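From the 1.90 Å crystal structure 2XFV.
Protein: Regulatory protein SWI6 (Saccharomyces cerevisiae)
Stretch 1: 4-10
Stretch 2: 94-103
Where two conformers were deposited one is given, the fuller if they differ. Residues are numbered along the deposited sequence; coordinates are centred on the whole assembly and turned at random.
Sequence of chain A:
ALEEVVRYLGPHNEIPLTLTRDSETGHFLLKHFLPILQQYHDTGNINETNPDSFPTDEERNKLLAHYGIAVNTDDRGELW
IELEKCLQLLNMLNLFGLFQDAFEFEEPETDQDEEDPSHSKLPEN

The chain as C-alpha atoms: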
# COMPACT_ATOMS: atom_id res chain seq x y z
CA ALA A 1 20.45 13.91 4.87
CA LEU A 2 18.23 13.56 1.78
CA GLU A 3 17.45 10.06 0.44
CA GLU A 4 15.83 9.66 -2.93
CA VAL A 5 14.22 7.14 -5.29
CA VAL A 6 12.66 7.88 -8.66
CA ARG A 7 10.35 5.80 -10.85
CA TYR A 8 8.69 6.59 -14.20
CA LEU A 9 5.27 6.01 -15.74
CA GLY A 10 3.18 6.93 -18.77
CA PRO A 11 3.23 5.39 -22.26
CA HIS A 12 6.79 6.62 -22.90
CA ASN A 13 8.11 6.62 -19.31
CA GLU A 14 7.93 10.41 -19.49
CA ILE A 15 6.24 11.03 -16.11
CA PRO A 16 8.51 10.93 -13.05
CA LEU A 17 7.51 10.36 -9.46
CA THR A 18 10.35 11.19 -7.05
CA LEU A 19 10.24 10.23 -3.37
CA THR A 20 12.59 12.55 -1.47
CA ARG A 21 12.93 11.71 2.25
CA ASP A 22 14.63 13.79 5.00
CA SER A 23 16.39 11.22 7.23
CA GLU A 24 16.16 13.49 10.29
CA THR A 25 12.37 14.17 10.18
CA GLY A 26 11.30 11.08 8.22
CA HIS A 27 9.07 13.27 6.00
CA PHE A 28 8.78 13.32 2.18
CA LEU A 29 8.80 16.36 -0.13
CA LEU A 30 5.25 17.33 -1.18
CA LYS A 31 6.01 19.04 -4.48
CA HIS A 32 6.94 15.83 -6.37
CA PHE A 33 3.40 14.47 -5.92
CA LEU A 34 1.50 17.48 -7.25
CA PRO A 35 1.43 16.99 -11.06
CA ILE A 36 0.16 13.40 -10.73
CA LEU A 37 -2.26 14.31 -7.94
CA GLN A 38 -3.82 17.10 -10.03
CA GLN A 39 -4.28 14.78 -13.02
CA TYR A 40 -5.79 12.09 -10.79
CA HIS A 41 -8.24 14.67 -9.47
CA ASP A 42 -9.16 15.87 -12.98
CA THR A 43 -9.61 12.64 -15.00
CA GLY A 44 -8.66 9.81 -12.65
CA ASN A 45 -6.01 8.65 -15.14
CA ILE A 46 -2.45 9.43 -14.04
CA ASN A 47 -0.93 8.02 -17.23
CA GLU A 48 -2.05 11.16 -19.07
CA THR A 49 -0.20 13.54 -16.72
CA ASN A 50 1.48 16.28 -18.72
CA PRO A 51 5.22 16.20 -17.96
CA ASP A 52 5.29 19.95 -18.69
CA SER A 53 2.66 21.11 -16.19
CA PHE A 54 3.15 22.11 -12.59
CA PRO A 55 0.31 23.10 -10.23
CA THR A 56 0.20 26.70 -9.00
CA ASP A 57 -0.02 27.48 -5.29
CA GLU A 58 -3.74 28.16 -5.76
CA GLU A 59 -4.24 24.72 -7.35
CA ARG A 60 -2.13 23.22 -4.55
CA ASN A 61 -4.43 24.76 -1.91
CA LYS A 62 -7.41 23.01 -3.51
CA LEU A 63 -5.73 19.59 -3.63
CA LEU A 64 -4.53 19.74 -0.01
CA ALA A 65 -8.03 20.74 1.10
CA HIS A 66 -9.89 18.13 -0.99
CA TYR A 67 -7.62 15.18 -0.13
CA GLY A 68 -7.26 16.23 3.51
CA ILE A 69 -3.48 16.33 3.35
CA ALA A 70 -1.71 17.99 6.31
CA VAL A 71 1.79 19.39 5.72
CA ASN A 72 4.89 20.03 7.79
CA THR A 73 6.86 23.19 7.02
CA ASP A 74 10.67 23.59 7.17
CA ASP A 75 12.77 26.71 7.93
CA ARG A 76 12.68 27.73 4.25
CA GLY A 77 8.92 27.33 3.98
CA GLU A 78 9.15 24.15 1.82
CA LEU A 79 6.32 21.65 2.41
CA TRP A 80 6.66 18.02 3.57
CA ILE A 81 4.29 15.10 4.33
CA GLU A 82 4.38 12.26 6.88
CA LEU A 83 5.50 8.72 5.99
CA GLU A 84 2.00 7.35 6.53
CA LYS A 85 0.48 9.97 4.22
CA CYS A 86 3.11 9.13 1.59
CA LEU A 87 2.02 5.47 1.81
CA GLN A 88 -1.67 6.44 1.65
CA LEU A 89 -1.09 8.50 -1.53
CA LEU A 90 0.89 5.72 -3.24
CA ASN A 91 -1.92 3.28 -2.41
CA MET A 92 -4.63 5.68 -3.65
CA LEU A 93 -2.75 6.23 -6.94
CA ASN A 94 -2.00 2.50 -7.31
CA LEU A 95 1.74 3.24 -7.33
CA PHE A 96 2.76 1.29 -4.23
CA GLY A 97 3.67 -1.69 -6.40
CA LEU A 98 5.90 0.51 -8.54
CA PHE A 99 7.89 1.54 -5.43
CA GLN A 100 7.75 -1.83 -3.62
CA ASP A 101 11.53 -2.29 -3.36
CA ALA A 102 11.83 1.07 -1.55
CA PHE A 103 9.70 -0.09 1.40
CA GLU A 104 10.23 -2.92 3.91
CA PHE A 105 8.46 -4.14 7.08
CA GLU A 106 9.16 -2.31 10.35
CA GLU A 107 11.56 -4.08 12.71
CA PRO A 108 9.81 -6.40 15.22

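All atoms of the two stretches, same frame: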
# COMPACT_ATOMS: atom_id res chain seq x y z
N GLU A 4 16.72 9.47 -1.79
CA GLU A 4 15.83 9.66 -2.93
C GLU A 4 15.68 8.42 -3.82
O GLU A 4 16.65 7.71 -4.06
CB GLU A 4 16.35 10.84 -3.74
CG GLU A 4 15.37 11.39 -4.74
CD GLU A 4 15.79 12.75 -5.23
OE1 GLU A 4 15.43 13.75 -4.57
OE2 GLU A 4 16.47 12.83 -6.28
N VAL A 5 14.46 8.17 -4.28
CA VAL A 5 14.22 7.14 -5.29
C VAL A 5 13.27 7.71 -6.33
O VAL A 5 12.33 8.43 -6.00
CB VAL A 5 13.63 5.84 -4.68
CG1 VAL A 5 12.33 6.14 -3.96
CG2 VAL A 5 13.41 4.79 -5.76
N VAL A 6 13.55 7.42 -7.60
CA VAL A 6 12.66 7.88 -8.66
C VAL A 6 12.18 6.73 -9.53
O VAL A 6 12.94 5.80 -9.83
CB VAL A 6 13.32 8.98 -9.55
CG1 VAL A 6 14.55 8.43 -10.27
CG2 VAL A 6 12.32 9.54 -10.55
N ARG A 7 10.91 6.78 -9.93
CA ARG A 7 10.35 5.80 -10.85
C ARG A 7 9.59 6.56 -11.93
O ARG A 7 9.25 7.73 -11.74
CB ARG A 7 9.42 4.84 -10.10
CG ARG A 7 10.14 3.99 -9.06
CD ARG A 7 10.98 2.91 -9.75
NE ARG A 7 12.24 2.65 -9.05
CZ ARG A 7 12.36 1.87 -7.99
NH1 ARG A 7 11.30 1.27 -7.49
NH2 ARG A 7 13.55 1.69 -7.42
N TYR A 8 9.32 5.92 -13.06
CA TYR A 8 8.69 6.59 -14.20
C TYR A 8 7.43 5.86 -14.66
O TYR A 8 7.35 4.63 -14.58
CB TYR A 8 9.67 6.68 -15.38
CG TYR A 8 10.92 7.46 -15.03
CD1 TYR A 8 10.98 8.83 -15.24
CD2 TYR A 8 12.01 6.83 -14.45
CE1 TYR A 8 12.12 9.56 -14.89
CE2 TYR A 8 13.15 7.54 -14.11
CZ TYR A 8 13.20 8.90 -14.33
OH TYR A 8 14.33 9.61 -13.98
N LEU A 9 6.47 6.61 -15.16
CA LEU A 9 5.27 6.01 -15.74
C LEU A 9 4.82 6.75 -16.99
O LEU A 9 5.52 7.64 -17.48
CB LEU A 9 4.13 5.96 -14.71
CG LEU A 9 3.80 7.27 -14.02
CD1 LEU A 9 2.29 7.48 -13.95
CD2 LEU A 9 4.42 7.30 -12.64
N GLY A 10 3.65 6.40 -17.50
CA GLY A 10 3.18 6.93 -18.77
C GLY A 10 3.63 6.08 -19.94
O GLY A 10 4.57 5.28 -19.81
N ASN A 94 -2.43 3.82 -6.85
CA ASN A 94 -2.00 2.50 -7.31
C ASN A 94 -0.55 2.50 -7.80
O ASN A 94 -0.21 1.90 -8.83
CB ASN A 94 -2.97 1.92 -8.35
CG ASN A 94 -4.35 1.61 -7.76
OD1 ASN A 94 -5.38 1.93 -8.36
ND2 ASN A 94 -4.37 1.00 -6.58
N LEU A 95 0.31 3.16 -7.03
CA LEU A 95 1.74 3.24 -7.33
C LEU A 95 2.60 2.58 -6.25
O LEU A 95 3.83 2.66 -6.29
CB LEU A 95 2.18 4.71 -7.49
CG LEU A 95 1.64 5.45 -8.72
CD1 LEU A 95 2.15 6.88 -8.75
CD2 LEU A 95 2.03 4.71 -10.01
N PHE A 96 1.97 1.94 -5.27
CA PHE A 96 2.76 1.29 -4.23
C PHE A 96 3.58 0.14 -4.81
O PHE A 96 4.75 -0.05 -4.44
CB PHE A 96 1.92 0.80 -3.05
CG PHE A 96 2.76 0.24 -1.94
CD1 PHE A 96 3.41 1.09 -1.05
CD2 PHE A 96 2.98 -1.13 -1.83
CE1 PHE A 96 4.21 0.58 -0.04
CE2 PHE A 96 3.78 -1.64 -0.83
CZ PHE A 96 4.40 -0.79 0.07
N GLY A 97 2.98 -0.61 -5.72
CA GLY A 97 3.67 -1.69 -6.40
C GLY A 97 4.91 -1.19 -7.12
O GLY A 97 5.98 -1.81 -7.06
N LEU A 98 4.79 -0.06 -7.79
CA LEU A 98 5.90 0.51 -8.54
C LEU A 98 7.10 0.81 -7.64
O LEU A 98 8.25 0.68 -8.07
CB LEU A 98 5.45 1.76 -9.31
CG LEU A 98 6.48 2.43 -10.24
CD1 LEU A 98 6.87 1.50 -11.37
CD2 LEU A 98 5.93 3.75 -10.78
N PHE A 99 6.84 1.21 -6.40
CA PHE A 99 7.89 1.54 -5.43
C PHE A 99 8.13 0.46 -4.37
O PHE A 99 8.75 0.73 -3.34
CB PHE A 99 7.56 2.85 -4.72
CG PHE A 99 7.70 4.08 -5.59
CD1 PHE A 99 8.87 4.82 -5.59
CD2 PHE A 99 6.65 4.51 -6.39
CE1 PHE A 99 9.01 5.94 -6.39
CE2 PHE A 99 6.77 5.64 -7.19
CZ PHE A 99 7.96 6.36 -7.19
N GLN A 100 7.68 -0.77 -4.63
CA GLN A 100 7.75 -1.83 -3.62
C GLN A 100 9.14 -2.08 -3.02
O GLN A 100 9.27 -2.34 -1.83
CB GLN A 100 7.13 -3.14 -4.14
CG GLN A 100 7.88 -3.82 -5.30
CD GLN A 100 7.06 -4.91 -6.01
OE1 GLN A 100 7.05 -6.07 -5.59
NE2 GLN A 100 6.38 -4.54 -7.09
N ASP A 101 10.19 -1.99 -3.84
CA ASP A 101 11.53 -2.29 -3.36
C ASP A 101 12.11 -1.18 -2.48
O ASP A 101 13.17 -1.35 -1.88
CB ASP A 101 12.48 -2.58 -4.53
CG ASP A 101 12.74 -1.36 -5.39
OD1 ASP A 101 11.89 -0.45 -5.40
OD2 ASP A 101 13.80 -1.30 -6.05
N ALA A 102 11.40 -0.05 -2.38
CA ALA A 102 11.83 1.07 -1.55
C ALA A 102 11.22 1.04 -0.15
O ALA A 102 11.50 1.92 0.67
CB ALA A 102 11.53 2.40 -2.24
N PHE A 103 10.38 0.04 0.11
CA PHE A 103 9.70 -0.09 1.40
C PHE A 103 9.85 -1.52 1.95
O PHE A 103 9.74 -2.49 1.21
CB PHE A 103 8.23 0.30 1.28
CG PHE A 103 8.01 1.77 1.04
CD1 PHE A 103 8.02 2.67 2.10
CD2 PHE A 103 7.83 2.26 -0.25
CE1 PHE A 103 7.84 4.03 1.88
CE2 PHE A 103 7.64 3.62 -0.49
CZ PHE A 103 7.65 4.51 0.58

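Two segments far apart in sequence meet here: residues 4–9 of a β-strand that begins earlier in the chain, and the irregular, tightly turned chain of residues 94–103. Together they bury 414 Å². The strand's alternation decides which residues take part, since Val5, Arg7 and Leu9 point their CA-to-CB bonds toward the second stretch while Val6 and Tyr8 point away.

Arg7 is the centre of the contact and covers the most surface. Its chain leaves the backbone with chi1 and chi2 both in the m well, and the aliphatic part is used before the charge is. CG lies over one face of the Phe99 ring, 3.7 Å from the ring centroid and 21° off the normal, a CH-π contact whose closest atoms are Arg7 CG and Phe99 CE1 at 3.5 Å. On the Leu98 side, Arg7 CB packs 3.7 Å from Leu98 CD2. The guanidinium then reaches polar partners near its own plane, where its N-H groups point. Arg7 NH1 donates to the backbone Leu98 O at 3.2 Å and to Asp101 OD1 at 2.8 Å, the latter nearly straight at 168°. Arg7 NH2 adds a bond to Asp101 OD2 at 3.3 Å and a weak one to Asp101 OD1 at 3.4 Å, so the salt bridge engages both carboxylate oxygens. Arginine suits this place because it joins a long apolar stem to a planar head with several donors; Asp101, though exposed, supplies the matching charge on a short side chain with chi1 in the p well.

Leu98 and Phe99 provide the next largest areas. Both have CA-to-CB bonds directed sideways, yet their side-chain ends come nearer the strand. They lie within a type I turn from Gly97 to Gln100, closed by Gln100 N to Gly97 O at 3.1 Å; the Gln100 side chain reinforces it, with NE2 donating to the same Gly97 O at 2.8 Å. Phe99 is buried, and its flat ring offers two kinds of surface: a face to Arg7 and an edge to Val5, whose CG1 lies 4.0 Å from Phe99 CD1. Val5 CG1 also meets Ala102 CB at 4.2 Å, where the small, buried methyl of Ala102 points toward the strand and adds to the apolar packing.

At the other end, Leu9 CD2 approaches Leu98 CD2 at 4.3 Å and Leu95 CD2 at 4.4 Å. These branched apolar side chains form a leucine cluster, so hydrophobic packing lies on either side of Arg7 along the strand.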